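Local coordinates for protein CRISPR-associated endonuclease Cas12b (PDB 5U31) that uses a guide RNA to recognise PAM-bearing target DNA and cleaves it with a RuvC nuclease domain as part of bacterial CRISPR immunity, at residues A[568-572]-A[817-821]; A[894-899]-A[985-989]; A[992-997]-A[1021-1026]. The protein carries 3 engineered substitutions. All coordinates share one frame; numbering follows the deposited sequence.

Contact 1. Residues A[568-572]-A[817-821]; sequences MSVAL and IIMEA. Engineered in segment 568-572: Ala571 (natural residue Asp). With nucleotides of chain B.
Met568, Val570 and Leu572 meet Ile817, Glu820 and Ala821 almost wholly through apolar atoms, and no hydrogen bond joins the two segments. The selenomethionine Met568 covers the most ground. Its chain runs straight from the backbone (chi1 -172°, CG opposite N) and then bends at chi3 (68°), which turns CE back against the helix. There CE lies 3.6 Å from Ile817 CG2 and equally 3.6 Å from Ala821 CB, so the methyl bridges one helical turn, while SE rests over the backbone between Glu820 and Ala821. Ile817 answers with both branches. CG2 takes Val570 CG2 at 4.0 Å, and CD1 extends further along the strand to Leu572 CD2 at 4.1 Å, the two side chains crossing at about a right angle. Ile846 of strand 845-850 and Ile580 of strand 578-587 continue the same apolar layer.

The polar contacts are made by Glu820 with the guide RNA and Arg617. Glu820 bends at chi2 and carries OE2 to the base edge of G9 of chain B, whose N2 donates a hydrogen bond of 2.6 Å. N1 of the same base is directed at OE2 too, but is modelled too close for its length to be trusted. OE1 forms a salt bridge with Arg617, so the carboxylate is held by both oxygens, OE2 by the base and OE1 by the arginine.

The backbone evidence fits helix-on-sheet packing: the two axes approach to 10.1 Å and are inclined at 154°, roughly antiparallel. Ser569 and the engineered Ala571, an active-site position that is Asp in nature, alternate onto the other side of the strand. A central strand bearing an active-site position on one face and a helix on the other is the RNase H-like core of a RuvC nuclease.

Contact 2. Residues A[894-899]-A[985-989]; sequences MYAAFS and LQQRL. With nucleotides of chain E.
With chi1 at -62° and an extended chain from CG to NE, Arg988 projects its guanidinium from the helix into the turn Ala896-Ser899, while Met894, bent at chi2 (-62°), folds its selenium end back along the same helix. The guanidinium grips Ala897 O end-on, NH1 at 2.9 Å and NH2 at 2.7 Å, with the oxygen in its plane and both nitrogens on one face of the carbonyl. NH1 also donates to Tyr895 O at 2.6 Å, from above that carbonyl's plane. Ser899 OG lies over one guanidinium face without bonding to it. Nearer the helix backbone, Met894 SE packs on Arg988 CB at 3.7 Å, its CE reaches Leu989 CD2, and Leu985 CD2 touches Met894 CB at 3.9 Å.

The fastened turn meets DNA: Phe898 N donates to O3' of DT3 of chain E at 3.0 Å, and C5' of that nucleotide sits over one face of the Phe898 ring. The Ser899 N to Ala896 O bond (3.0 Å) closes a type II beta turn. An arginine-held turn following the sheet's outermost strand within this chain thus borders the RuvC DNA-binding cleft, where residues 898-901 bind non-target single-stranded DNA.

Contact 3. Residues A[992-997]-A[1021-1026]; sequences DFDISQ and RTADSY
Asp994 and Ser996 form an Asx turn that packs against Arg1021, Thr1022 and Tyr1026, placing the link between the RuvC-III and Nuc-II regions on helix 1019-1026. The turn is defined by Ser996 N, which donates to Asp994 OD2 at 3.2 Å with an N-H...O angle of 161°, and it spans the start of the 3-10 segment 995-997.

The closer-packed part is centred on Ser996. Its CB sits 3.4 Å from Thr1022 OG1, a hydroxyl already bonded to Thr1018 O, and 4.0 Å from Tyr1026 CE2, so the small side chain touches both the threonine and the tyrosine ring. Ser996 and Tyr1026 are both buried. Alongside them the aliphatic part of Arg1021 slides past Asp994 in the opposite direction, and its CB and CD each approach Asp994 OD1 to 3.6 Å.

On the more open side the contact is looser and largely a matter of opposite charges. Arg1021 bends at chi2 and chi3 (63°), bringing one face of its guanidinium against Asp994 CB and its end toward partly exposed Asp992. That aspartate, at positive phi, ends helix 977-990 in a Schellman motif. A salt bridge pairs Asp992 OD2 with Arg1021 NH1 at 3.2 Å, but the carboxylate oxygen stands well out of the guanidinium plane, no N-H points at it, and the position of NH1 is uncertain. This outer side is therefore the less firmly defined.

Asp994 OD2, by contrast, is gripped twice by one residue: Ser996 OG donates to it at 2.7 Å on the anti side, from the face opposite that used by Ser996 N.

Overall arrangement
The three contacts follow one another along the chain and outward from the nuclease core. Centres of contacts 1 and 2 are 15 Å apart, those of contacts 2 and 3 14 Å, and those of contacts 1 and 3 28 Å. Contacts 1 and 2 reach the same mixed sheet, where Ser569 CB meets Leu985 CB at 4.3 Å. Contact 3 continues from the end of the helix in contact 2: Arg988 forms a cation-pi pair with Phe993, and Tyr895 CE2 packs on Ile995 CG1. Contact 1 contains the altered active-site residue Ala571, and contact 2 brings Ala896 to about 4 Å from the side chain of Ala849; both border the site, with contact 3 further off.

Contact 1. Residues A[568-572]-A[817-821]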
loop_
_atom_site.group_PDB
_atom_site.type_symbol
_atom_site.label_atom_id
_atom_site.label_comp_id
_atom_site.label_asym_id
_atom_site.label_seq_id
_atom_site.Cartn_x
_atom_site.Cartn_y
_atom_site.Cartn_z
HETATM N N MSE A 568 -0.058 22.619 6.726
HETATM C CA MSE A 568 0.417 21.717 7.761
HETATM C C MSE A 568 1.262 20.606 7.152
HETATM O O MSE A 568 0.799 19.880 6.275
HETATM C CB MSE A 568 -0.752 21.119 8.537
HETATM C CG MSE A 568 -0.318 20.314 9.741
HETATM SE SE MSE A 568 -1.799 19.375 10.577
HETATM C CE MSE A 568 -2.154 18.098 9.152
ATOM N N SER A 569 2.505 20.481 7.605
ATOM C CA SER A 569 3.376 19.416 7.134
ATOM C C SER A 569 3.318 18.252 8.109
ATOM O O SER A 569 3.178 18.447 9.318
ATOM C CB SER A 569 4.815 19.907 6.971
ATOM O OG SER A 569 5.291 20.499 8.162
ATOM N N VAL A 570 3.409 17.039 7.575
ATOM C CA VAL A 570 3.196 15.826 8.351
ATOM C C VAL A 570 4.351 14.873 8.100
ATOM O O VAL A 570 4.660 14.556 6.947
ATOM C CB VAL A 570 1.861 15.148 7.992
ATOM C CG1 VAL A 570 1.657 13.901 8.834
ATOM C CG2 VAL A 570 0.713 16.115 8.167
ATOM N N ALA A 571 4.975 14.405 9.176
ATOM C CA ALA A 571 6.052 13.422 9.107
ATOM C C ALA A 571 5.528 12.105 9.669
ATOM O O ALA A 571 5.468 11.920 10.887
ATOM C CB ALA A 571 7.282 13.902 9.867
ATOM N N LEU A 572 5.146 11.194 8.777
ATOM C CA LEU A 572 4.690 9.879 9.202
ATOM C C LEU A 572 5.845 9.075 9.782
ATOM O O LEU A 572 6.994 9.181 9.340
ATOM C CB LEU A 572 4.074 9.118 8.030
ATOM C CG LEU A 572 2.887 9.776 7.329
ATOM C CD1 LEU A 572 2.509 8.992 6.082
ATOM C CD2 LEU A 572 1.704 9.897 8.280
ATOM N N ILE A 817 -5.100 13.322 11.433
ATOM C CA ILE A 817 -4.383 14.308 10.633
ATOM C C ILE A 817 -5.344 15.364 10.107
ATOM O O ILE A 817 -5.043 16.563 10.114
ATOM C CB ILE A 817 -3.621 13.613 9.491
ATOM C CG1 ILE A 817 -2.596 12.622 10.052
ATOM C CG2 ILE A 817 -2.945 14.643 8.604
ATOM C CD1 ILE A 817 -1.935 11.751 8.995
ATOM N N ILE A 818 -6.529 14.940 9.671
ATOM C CA ILE A 818 -7.475 15.872 9.070
ATOM C C ILE A 818 -8.114 16.750 10.133
ATOM O O ILE A 818 -8.249 17.967 9.955
ATOM C CB ILE A 818 -8.520 15.096 8.253
ATOM C CG1 ILE A 818 -7.851 14.539 7.005
ATOM C CG2 ILE A 818 -9.706 15.975 7.889
ATOM C CD1 ILE A 818 -8.802 13.982 6.040
HETATM N N MSE A 819 -8.502 16.163 11.255
HETATM C CA MSE A 819 -9.059 16.940 12.349
HETATM C C MSE A 819 -8.094 18.016 12.853
HETATM O O MSE A 819 -8.514 19.126 13.174
HETATM C CB MSE A 819 -9.464 16.011 13.481
HETATM C CG MSE A 819 -10.707 15.219 13.147
HETATM SE SE MSE A 819 -12.202 16.398 12.718
HETATM C CE MSE A 819 -13.176 15.173 11.541
ATOM N N GLU A 820 -6.801 17.683 12.905
ATOM C CA GLU A 820 -5.796 18.675 13.280
ATOM C C GLU A 820 -5.630 19.734 12.199
ATOM O O GLU A 820 -5.527 20.929 12.502
ATOM C CB GLU A 820 -4.461 17.988 13.564
ATOM C CG GLU A 820 -4.110 17.906 15.040
ATOM C CD GLU A 820 -3.485 19.180 15.567
ATOM O OE1 GLU A 820 -2.874 19.911 14.767
ATOM O OE2 GLU A 820 -3.609 19.456 16.776
ATOM N N ALA A 821 -5.601 19.315 10.931
ATOM C CA ALA A 821 -5.476 20.274 9.838
ATOM C C ALA A 821 -6.630 21.268 9.842
ATOM O O ALA A 821 -6.422 22.473 9.659
ATOM C CB ALA A 821 -5.402 19.537 8.501
ATOM P P G B 9 -1.531 25.740 22.501
ATOM O OP1 G B 9 -2.764 25.902 21.693
ATOM O OP2 G B 9 -0.990 26.889 23.273
ATOM O "O5'" G B 9 -1.770 24.540 23.520
ATOM C "C5'" G B 9 -2.404 23.333 23.109
ATOM C "C4'" G B 9 -2.262 22.266 24.167
ATOM O "O4'" G B 9 -3.117 21.130 23.856
ATOM C "C3'" G B 9 -0.849 21.707 24.348
ATOM O "O3'" G B 9 -0.588 21.519 25.734
ATOM C "C2'" G B 9 -0.925 20.349 23.658
ATOM O "O2'" G B 9 -0.009 19.390 24.138
ATOM C "C1'" G B 9 -2.362 19.942 23.949
ATOM N N9 G B 9 -2.899 18.952 23.015
ATOM C C8 G B 9 -3.318 17.685 23.342
ATOM N N7 G B 9 -3.731 17.003 22.312
ATOM C C5 G B 9 -3.565 17.871 21.241
ATOM C C6 G B 9 -3.845 17.682 19.867
ATOM O O6 G B 9 -4.308 16.684 19.305
ATOM N N1 G B 9 -3.534 18.811 19.121
ATOM C C2 G B 9 -3.017 19.974 19.625
ATOM N N2 G B 9 -2.789 20.938 18.720
ATOM N N3 G B 9 -2.748 20.169 20.906
ATOM C C4 G B 9 -3.046 19.080 21.652
#

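Contact 2. Residues A[894-899]-A[985-989]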
loop_
_atom_site.group_PDB
_atom_site.type_symbol
_atom_site.label_atom_id
_atom_site.label_comp_id
_atom_site.label_asym_id
_atom_site.label_seq_id
_atom_site.Cartn_x
_atom_site.Cartn_y
_atom_site.Cartn_z
HETATM N N MSE A 894 5.996 16.672 -0.679
HETATM C CA MSE A 894 7.230 17.423 -0.883
HETATM C C MSE A 894 8.414 16.484 -1.032
HETATM O O MSE A 894 8.479 15.445 -0.372
HETATM C CB MSE A 894 7.483 18.386 0.277
HETATM C CG MSE A 894 7.496 19.847 -0.127
HETATM SE SE MSE A 894 8.898 20.267 -1.402
HETATM C CE MSE A 894 8.010 21.731 -2.328
ATOM N N TYR A 895 9.349 16.867 -1.900
ATOM C CA TYR A 895 10.568 16.099 -2.111
ATOM C C TYR A 895 11.297 15.889 -0.788
ATOM O O TYR A 895 11.716 16.851 -0.139
ATOM C CB TYR A 895 11.456 16.826 -3.112
ATOM C CG TYR A 895 12.626 16.008 -3.570
ATOM C CD1 TYR A 895 12.461 14.989 -4.494
ATOM C CD2 TYR A 895 13.896 16.245 -3.078
ATOM C CE1 TYR A 895 13.528 14.231 -4.917
ATOM C CE2 TYR A 895 14.964 15.494 -3.495
ATOM C CZ TYR A 895 14.780 14.488 -4.415
ATOM O OH TYR A 895 15.848 13.731 -4.837
ATOM N N ALA A 896 11.454 14.628 -0.387
ATOM C CA ALA A 896 11.797 14.299 0.990
ATOM C C ALA A 896 13.240 13.853 1.174
ATOM O O ALA A 896 13.620 13.486 2.291
ATOM C CB ALA A 896 10.851 13.223 1.519
ATOM N N ALA A 897 14.052 13.866 0.118
ATOM C CA ALA A 897 15.415 13.361 0.232
ATOM C C ALA A 897 16.221 14.246 1.176
ATOM O O ALA A 897 16.275 15.469 1.005
ATOM C CB ALA A 897 16.073 13.288 -1.141
ATOM N N PHE A 898 16.829 13.624 2.187
ATOM C CA PHE A 898 17.574 14.303 3.239
ATOM C C PHE A 898 16.711 15.221 4.095
ATOM O O PHE A 898 17.236 16.142 4.720
ATOM C CB PHE A 898 18.754 15.090 2.662
ATOM C CG PHE A 898 19.720 14.239 1.903
ATOM C CD1 PHE A 898 20.675 13.493 2.574
ATOM C CD2 PHE A 898 19.676 14.182 0.525
ATOM C CE1 PHE A 898 21.559 12.711 1.886
ATOM C CE2 PHE A 898 20.558 13.397 -0.171
ATOM C CZ PHE A 898 21.503 12.660 0.509
ATOM N N SER A 899 15.398 14.984 4.161
ATOM C CA SER A 899 14.536 15.795 5.018
ATOM C C SER A 899 14.821 15.571 6.491
ATOM O O SER A 899 14.563 16.459 7.309
ATOM C CB SER A 899 13.063 15.475 4.751
ATOM O OG SER A 899 12.668 15.955 3.486
ATOM N N LEU A 985 10.155 19.911 5.259
ATOM C CA LEU A 985 9.180 19.940 4.174
ATOM C C LEU A 985 8.572 21.328 4.029
ATOM O O LEU A 985 8.423 21.839 2.913
ATOM C CB LEU A 985 8.091 18.896 4.417
ATOM C CG LEU A 985 8.574 17.452 4.559
ATOM C CD1 LEU A 985 7.403 16.508 4.659
ATOM C CD2 LEU A 985 9.460 17.068 3.394
ATOM N N GLN A 986 8.236 21.960 5.150
ATOM C CA GLN A 986 7.710 23.318 5.099
ATOM C C GLN A 986 8.733 24.275 4.503
ATOM O O GLN A 986 8.406 25.092 3.634
ATOM C CB GLN A 986 7.306 23.768 6.498
ATOM C CG GLN A 986 6.329 24.906 6.484
ATOM C CD GLN A 986 4.898 24.430 6.482
ATOM O OE1 GLN A 986 4.008 25.122 5.999
ATOM N NE2 GLN A 986 4.667 23.245 7.032
ATOM N N GLN A 987 9.988 24.177 4.950
ATOM C CA GLN A 987 11.030 25.062 4.442
ATOM C C GLN A 987 11.257 24.867 2.949
ATOM O O GLN A 987 11.571 25.828 2.236
ATOM C CB GLN A 987 12.326 24.836 5.222
ATOM C CG GLN A 987 13.455 25.793 4.871
ATOM C CD GLN A 987 14.308 25.298 3.719
ATOM O OE1 GLN A 987 14.407 24.092 3.474
ATOM N NE2 GLN A 987 14.928 26.226 3.002
ATOM N N ARG A 988 11.097 23.638 2.455
ATOM C CA ARG A 988 11.260 23.377 1.030
ATOM C C ARG A 988 10.083 23.882 0.210
ATOM O O ARG A 988 10.243 24.166 -0.981
ATOM C CB ARG A 988 11.453 21.881 0.795
ATOM C CG ARG A 988 12.695 21.348 1.453
ATOM C CD ARG A 988 12.910 19.886 1.178
ATOM N NE ARG A 988 14.202 19.468 1.708
ATOM C CZ ARG A 988 14.759 18.288 1.474
ATOM N NH1 ARG A 988 14.134 17.400 0.712
ATOM N NH2 ARG A 988 15.941 17.998 1.997
ATOM N N LEU A 989 8.901 23.990 0.819
ATOM C CA LEU A 989 7.739 24.506 0.105
ATOM C C LEU A 989 7.935 25.970 -0.267
ATOM O O LEU A 989 7.805 26.349 -1.439
ATOM C CB LEU A 989 6.486 24.338 0.967
ATOM C CG LEU A 989 5.135 24.006 0.323
ATOM C CD1 LEU A 989 4.067 24.977 0.791
ATOM C CD2 LEU A 989 5.223 23.982 -1.183
ATOM P P DT E 3 20.676 7.376 0.959
ATOM O OP1 DT E 3 19.922 6.273 1.600
ATOM O OP2 DT E 3 21.527 7.125 -0.227
ATOM O "O5'" DT E 3 19.658 8.533 0.572
ATOM C "C5'" DT E 3 19.745 9.776 1.217
ATOM C "C4'" DT E 3 18.373 10.391 1.343
ATOM O "O4'" DT E 3 17.656 10.217 0.091
ATOM C "C3'" DT E 3 17.501 9.774 2.428
ATOM O "O3'" DT E 3 16.783 10.801 3.110
ATOM C "C2'" DT E 3 16.575 8.839 1.643
ATOM C "C1'" DT E 3 16.417 9.586 0.323
ATOM N N1 DT E 3 16.111 8.701 -0.861
ATOM C C2 DT E 3 15.094 9.049 -1.732
ATOM O O2 DT E 3 14.401 10.042 -1.594
ATOM N N3 DT E 3 14.913 8.184 -2.779
ATOM C C4 DT E 3 15.631 7.031 -3.044
ATOM O O4 DT E 3 15.390 6.316 -4.016
ATOM C C5 DT E 3 16.683 6.729 -2.095
ATOM C C7 DT E 3 17.534 5.505 -2.272
ATOM C C6 DT E 3 16.868 7.570 -1.066
ATOM P P DG E 4 16.583 10.730 4.702
ATOM O OP1 DG E 4 16.548 12.104 5.238
ATOM O OP2 DG E 4 17.541 9.750 5.258
ATOM O "O5'" DG E 4 15.120 10.130 4.862
ATOM C "C5'" DG E 4 14.004 10.881 4.426
ATOM C "C4'" DG E 4 12.800 9.982 4.291
ATOM O "O4'" DG E 4 12.920 9.213 3.078
ATOM C "C3'" DG E 4 12.668 8.957 5.398
ATOM O "O3'" DG E 4 11.925 9.514 6.469
ATOM C "C2'" DG E 4 11.902 7.829 4.718
ATOM C "C1'" DG E 4 12.373 7.926 3.267
ATOM N N9 DG E 4 13.377 6.932 2.902
ATOM C C8 DG E 4 14.310 6.343 3.724
ATOM N N7 DG E 4 15.076 5.482 3.107
ATOM C C5 DG E 4 14.622 5.503 1.794
ATOM C C6 DG E 4 15.065 4.777 0.661
ATOM O O6 DG E 4 15.977 3.947 0.592
ATOM N N1 DG E 4 14.329 5.100 -0.477
ATOM C C2 DG E 4 13.293 6.009 -0.514
ATOM N N2 DG E 4 12.696 6.191 -1.703
ATOM N N3 DG E 4 12.870 6.694 0.539
ATOM C C4 DG E 4 13.576 6.390 1.654
#

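Contact 3. Residues A[992-997]-A[1021-1026]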
loop_
_atom_site.group_PDB
_atom_site.type_symbol
_atom_site.label_atom_id
_atom_site.label_comp_id
_atom_site.label_asym_id
_atom_site.label_seq_id
_atom_site.Cartn_x
_atom_site.Cartn_y
_atom_site.Cartn_z
ATOM N N ASP A 992 10.998 26.793 -2.925
ATOM C CA ASP A 992 11.114 26.044 -4.175
ATOM C C ASP A 992 12.405 25.226 -4.189
ATOM O O ASP A 992 13.259 25.363 -5.065
ATOM C CB ASP A 992 11.048 26.979 -5.386
ATOM C CG ASP A 992 10.518 26.288 -6.625
ATOM O OD1 ASP A 992 9.880 26.968 -7.455
ATOM O OD2 ASP A 992 10.719 25.063 -6.760
ATOM N N PHE A 993 12.539 24.375 -3.180
ATOM C CA PHE A 993 13.778 23.641 -2.985
ATOM C C PHE A 993 14.000 22.631 -4.102
ATOM O O PHE A 993 13.066 21.970 -4.567
ATOM C CB PHE A 993 13.753 22.932 -1.634
ATOM C CG PHE A 993 14.887 21.972 -1.419
ATOM C CD1 PHE A 993 16.078 22.402 -0.862
ATOM C CD2 PHE A 993 14.752 20.631 -1.745
ATOM C CE1 PHE A 993 17.117 21.519 -0.649
ATOM C CE2 PHE A 993 15.788 19.746 -1.538
ATOM C CZ PHE A 993 16.970 20.188 -0.988
ATOM N N ASP A 994 15.254 22.512 -4.528
ATOM C CA ASP A 994 15.686 21.442 -5.413
ATOM C C ASP A 994 16.900 20.762 -4.799
ATOM O O ASP A 994 17.762 21.429 -4.216
ATOM C CB ASP A 994 16.024 21.970 -6.810
ATOM C CG ASP A 994 16.042 20.873 -7.858
ATOM O OD1 ASP A 994 14.950 20.463 -8.314
ATOM O OD2 ASP A 994 17.144 20.413 -8.223
ATOM N N ILE A 995 16.963 19.435 -4.932
ATOM C CA ILE A 995 18.093 18.678 -4.405
ATOM C C ILE A 995 19.425 19.192 -4.939
ATOM O O ILE A 995 20.446 19.075 -4.254
ATOM C CB ILE A 995 17.910 17.172 -4.714
ATOM C CG1 ILE A 995 18.103 16.337 -3.450
ATOM C CG2 ILE A 995 18.870 16.703 -5.797
ATOM C CD1 ILE A 995 19.452 16.491 -2.825
ATOM N N SER A 996 19.438 19.794 -6.132
ATOM C CA SER A 996 20.670 20.297 -6.726
ATOM C C SER A 996 21.330 21.393 -5.898
ATOM O O SER A 996 22.493 21.720 -6.159
ATOM C CB SER A 996 20.383 20.820 -8.129
ATOM O OG SER A 996 19.453 21.882 -8.079
ATOM N N GLN A 997 20.623 21.974 -4.927
ATOM C CA GLN A 997 21.215 22.964 -4.036
ATOM C C GLN A 997 22.114 22.337 -2.980
ATOM O O GLN A 997 22.844 23.065 -2.301
ATOM C CB GLN A 997 20.110 23.772 -3.340
ATOM C CG GLN A 997 19.040 24.337 -4.273
ATOM C CD GLN A 997 17.819 24.870 -3.537
ATOM O OE1 GLN A 997 17.819 25.000 -2.313
ATOM N NE2 GLN A 997 16.767 25.178 -4.289
ATOM N N ARG A 1021 15.908 22.199 -13.338
ATOM C CA ARG A 1021 16.532 23.020 -12.306
ATOM C C ARG A 1021 18.030 22.758 -12.195
ATOM O O ARG A 1021 18.815 23.702 -12.057
ATOM C CB ARG A 1021 15.845 22.782 -10.967
ATOM C CG ARG A 1021 14.365 23.103 -10.993
ATOM C CD ARG A 1021 13.895 23.587 -9.641
ATOM N NE ARG A 1021 14.557 24.828 -9.257
ATOM C CZ ARG A 1021 14.533 25.326 -8.026
ATOM N NH1 ARG A 1021 13.888 24.678 -7.069
ATOM N NH2 ARG A 1021 15.159 26.462 -7.752
ATOM N N THR A 1022 18.446 21.490 -12.254
ATOM C CA THR A 1022 19.875 21.192 -12.280
ATOM C C THR A 1022 20.522 21.767 -13.533
ATOM O O THR A 1022 21.643 22.285 -13.482
ATOM C CB THR A 1022 20.110 19.681 -12.199
ATOM O OG1 THR A 1022 19.532 19.165 -10.993
ATOM C CG2 THR A 1022 21.596 19.366 -12.206
ATOM N N ALA A 1023 19.819 21.704 -14.666
ATOM C CA ALA A 1023 20.360 22.274 -15.894
ATOM C C ALA A 1023 20.388 23.797 -15.848
ATOM O O ALA A 1023 21.294 24.413 -16.419
ATOM C CB ALA A 1023 19.552 21.792 -17.098
ATOM N N ASP A 1024 19.418 24.421 -15.174
ATOM C CA ASP A 1024 19.374 25.880 -15.129
ATOM C C ASP A 1024 20.550 26.458 -14.362
ATOM O O ASP A 1024 20.937 27.607 -14.602
ATOM C CB ASP A 1024 18.068 26.357 -14.498
ATOM C CG ASP A 1024 16.941 26.464 -15.501
ATOM O OD1 ASP A 1024 17.222 26.753 -16.684
ATOM O OD2 ASP A 1024 15.773 26.262 -15.105
ATOM N N SER A 1025 21.126 25.692 -13.445
ATOM C CA SER A 1025 22.164 26.202 -12.559
ATOM C C SER A 1025 23.560 25.701 -12.894
ATOM O O SER A 1025 24.507 26.488 -12.878
ATOM C CB SER A 1025 21.830 25.840 -11.107
ATOM O OG SER A 1025 20.498 26.204 -10.783
ATOM N N TYR A 1026 23.718 24.415 -13.214
ATOM C CA TYR A 1026 25.041 23.808 -13.303
ATOM C C TYR A 1026 25.394 23.295 -14.694
ATOM O O TYR A 1026 26.411 22.606 -14.842
ATOM C CB TYR A 1026 25.164 22.666 -12.289
ATOM C CG TYR A 1026 24.899 23.081 -10.859
ATOM C CD1 TYR A 1026 25.893 23.671 -10.089
ATOM C CD2 TYR A 1026 23.656 22.872 -10.276
ATOM C CE1 TYR A 1026 25.654 24.051 -8.780
ATOM C CE2 TYR A 1026 23.406 23.245 -8.968
ATOM C CZ TYR A 1026 24.408 23.833 -8.225
ATOM O OH TYR A 1026 24.157 24.205 -6.924
#